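Local atomic coordinates of uncharacterized protein DUF1185 (Bordetella bronchiseptica RB50, PDB entry 3BYQ), a protein that is of unknown function but adopts a variant of the Bacillus chorismate mutase fold and may take part in amino-acid metabolism. Residues V79-A84 with M116-K121. Sequence-based numbering, arbitrary orientation.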
loop_
_atom_site.group_PDB
_atom_site.type_symbol
_atom_site.label_atom_id
_atom_site.label_comp_id
_atom_site.label_asym_id
_atom_site.label_seq_id
_atom_site.Cartn_x
_atom_site.Cartn_y
_atom_site.Cartn_z
ATOM N N VAL B 79 -6.309 -27.692 7.977
ATOM C CA VAL B 79 -6.220 -26.959 6.705
ATOM C C VAL B 79 -4.760 -26.621 6.386
ATOM O O VAL B 79 -3.929 -26.563 7.277
ATOM C CB VAL B 79 -7.075 -25.648 6.709
ATOM C CG1 VAL B 79 -8.578 -25.956 6.919
ATOM C CG2 VAL B 79 -6.578 -24.625 7.740
ATOM N N TYR B 80 -4.472 -26.433 5.105
ATOM C CA TYR B 80 -3.121 -26.012 4.706
ATOM C C TYR B 80 -3.117 -25.260 3.378
ATOM O O TYR B 80 -4.135 -25.161 2.694
ATOM C CB TYR B 80 -2.087 -27.196 4.722
ATOM C CG TYR B 80 -2.383 -28.464 3.914
ATOM C CD1 TYR B 80 -3.314 -28.513 2.864
ATOM C CD2 TYR B 80 -1.648 -29.609 4.160
ATOM C CE1 TYR B 80 -3.537 -29.734 2.135
ATOM C CE2 TYR B 80 -1.821 -30.781 3.412
ATOM C CZ TYR B 80 -2.759 -30.847 2.421
ATOM O OH TYR B 80 -2.902 -32.078 1.777
ATOM N N SER B 81 -1.942 -24.720 3.084
ATOM C CA SER B 81 -1.645 -24.009 1.876
ATOM C C SER B 81 -0.155 -23.813 1.754
ATOM O O SER B 81 0.629 -24.091 2.659
ATOM C CB SER B 81 -2.332 -22.648 1.828
ATOM O OG SER B 81 -2.274 -22.090 0.508
ATOM N N LYS B 82 0.214 -23.253 0.616
ATOM C CA LYS B 82 1.625 -22.975 0.323
ATOM C C LYS B 82 1.676 -21.757 -0.543
ATOM O O LYS B 82 0.750 -21.492 -1.302
ATOM C CB LYS B 82 2.285 -24.162 -0.377
ATOM C CG LYS B 82 1.712 -24.518 -1.754
ATOM C CD LYS B 82 2.022 -25.956 -2.202
ATOM C CE LYS B 82 1.248 -26.289 -3.455
ATOM N NZ LYS B 82 1.331 -27.689 -3.904
ATOM N N ALA B 83 2.766 -21.017 -0.458
ATOM C CA ALA B 83 2.828 -19.785 -1.251
ATOM C C ALA B 83 4.237 -19.345 -1.503
ATOM O O ALA B 83 5.179 -19.761 -0.829
ATOM C CB ALA B 83 2.041 -18.675 -0.545
ATOM N N ALA B 84 4.391 -18.535 -2.535
ATOM C CA ALA B 84 5.715 -17.999 -2.898
ATOM C C ALA B 84 5.629 -16.571 -3.404
ATOM O O ALA B 84 4.734 -16.235 -4.139
ATOM C CB ALA B 84 6.395 -18.851 -3.960
HETATM N N MSE B 116 -4.973 -31.946 -2.471
HETATM C CA MSE B 116 -3.910 -31.127 -3.061
HETATM C C MSE B 116 -3.753 -29.905 -2.175
HETATM O O MSE B 116 -4.721 -29.371 -1.685
HETATM C CB MSE B 116 -4.267 -30.662 -4.462
HETATM C CG MSE B 116 -3.151 -29.910 -5.163
HETATM SE SE MSE B 116 -3.593 -29.480 -7.032
HETATM C CE MSE B 116 -4.767 -28.064 -6.680
ATOM N N VAL B 117 -2.549 -29.423 -2.023
ATOM C CA VAL B 117 -2.335 -28.257 -1.183
ATOM C C VAL B 117 -2.620 -27.056 -2.086
ATOM O O VAL B 117 -2.042 -26.967 -3.185
ATOM C CB VAL B 117 -0.848 -28.157 -0.712
ATOM C CG1 VAL B 117 -0.669 -26.920 0.184
ATOM C CG2 VAL B 117 -0.390 -29.421 -0.005
ATOM N N PRO B 118 -3.517 -26.155 -1.670
ATOM C CA PRO B 118 -3.765 -24.974 -2.499
ATOM C C PRO B 118 -2.564 -24.048 -2.430
ATOM O O PRO B 118 -1.675 -24.237 -1.600
ATOM C CB PRO B 118 -5.032 -24.387 -1.901
ATOM C CG PRO B 118 -4.940 -24.722 -0.527
ATOM C CD PRO B 118 -4.255 -26.066 -0.403
ATOM N N ALA B 119 -2.528 -23.093 -3.341
ATOM C CA ALA B 119 -1.363 -22.229 -3.466
ATOM C C ALA B 119 -1.675 -20.911 -4.113
ATOM O O ALA B 119 -2.697 -20.754 -4.756
ATOM C CB ALA B 119 -0.307 -22.945 -4.328
ATOM N N VAL B 120 -0.803 -19.945 -3.869
ATOM C CA VAL B 120 -0.813 -18.676 -4.609
ATOM C C VAL B 120 0.618 -18.201 -4.674
ATOM O O VAL B 120 1.419 -18.507 -3.813
ATOM C CB VAL B 120 -1.792 -17.636 -3.995
ATOM C CG1 VAL B 120 -1.405 -17.262 -2.558
ATOM C CG2 VAL B 120 -1.964 -16.375 -4.913
ATOM N N LYS B 121 0.963 -17.502 -5.737
ATOM C CA LYS B 121 2.309 -16.958 -5.848
ATOM C C LYS B 121 2.286 -15.691 -6.649
ATOM O O LYS B 121 1.323 -15.376 -7.330
ATOM C CB LYS B 121 3.264 -17.930 -6.475
ATOM C CG LYS B 121 2.844 -18.412 -7.786
ATOM C CD LYS B 121 3.778 -19.561 -8.268
ATOM C CE LYS B 121 3.319 -20.010 -9.616
ATOM N NZ LYS B 121 1.987 -20.652 -9.544
#
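Lys82, Ala83 and Ala84 pair with Ala119, Val120 and Lys121 as neighbouring parallel strands, their axes 10° apart. Three backbone hydrogen bonds join 79-84 to 116-121. Lys82 uses both its polar backbone atoms: N reaches Pro118 O, just ahead of strand 119-123, O receives Val120 N, and both bonds are weak. The third is sounder, with Ala84 N 3.2 Å from Val120 O. Close CA-H...O contacts run between them, such as Ala119 CA to Lys82 O at 3.1 Å.

Side-chain packing centres on Val117, two residues before strand 119-123. Its CG2 lies over one face of the Tyr80 ring, offset toward the rim, in a CH-pi contact 3.9 Å from the ring centroid. Val117 CG1, anti to its own backbone N (chi1 -179°), rests 3.5 Å from Ser81 CA. The extended Lys82 chain crosses Val117 obliquely: Lys82 CD meets Val117 CG1 at 3.7 Å, while Lys82 CG touches Ala119 CB at 3.6 Å. The paired residues alternate: Lys82, Ala119, Ala84 and Lys121 share one sheet face, Ala83 and Val120 the other.

Other residues hold the polar ends. Tyr80 OH bonds to Ala115 O and Ser81 OG to Pro133 O. Lys82 NZ and Lys121 NZ both bond to His99, at its backbone O and its NE2 respectively.

The largely buried strands form a beta-alpha-beta crossover with helix 98-109, which lies on the Lys82 face and packs on Tyr80, Val117 and Ala119. Strand 79-86 also pairs antiparallel with strands 130-136 and 161-169, and Val120 packs on Met131 of the second subunit.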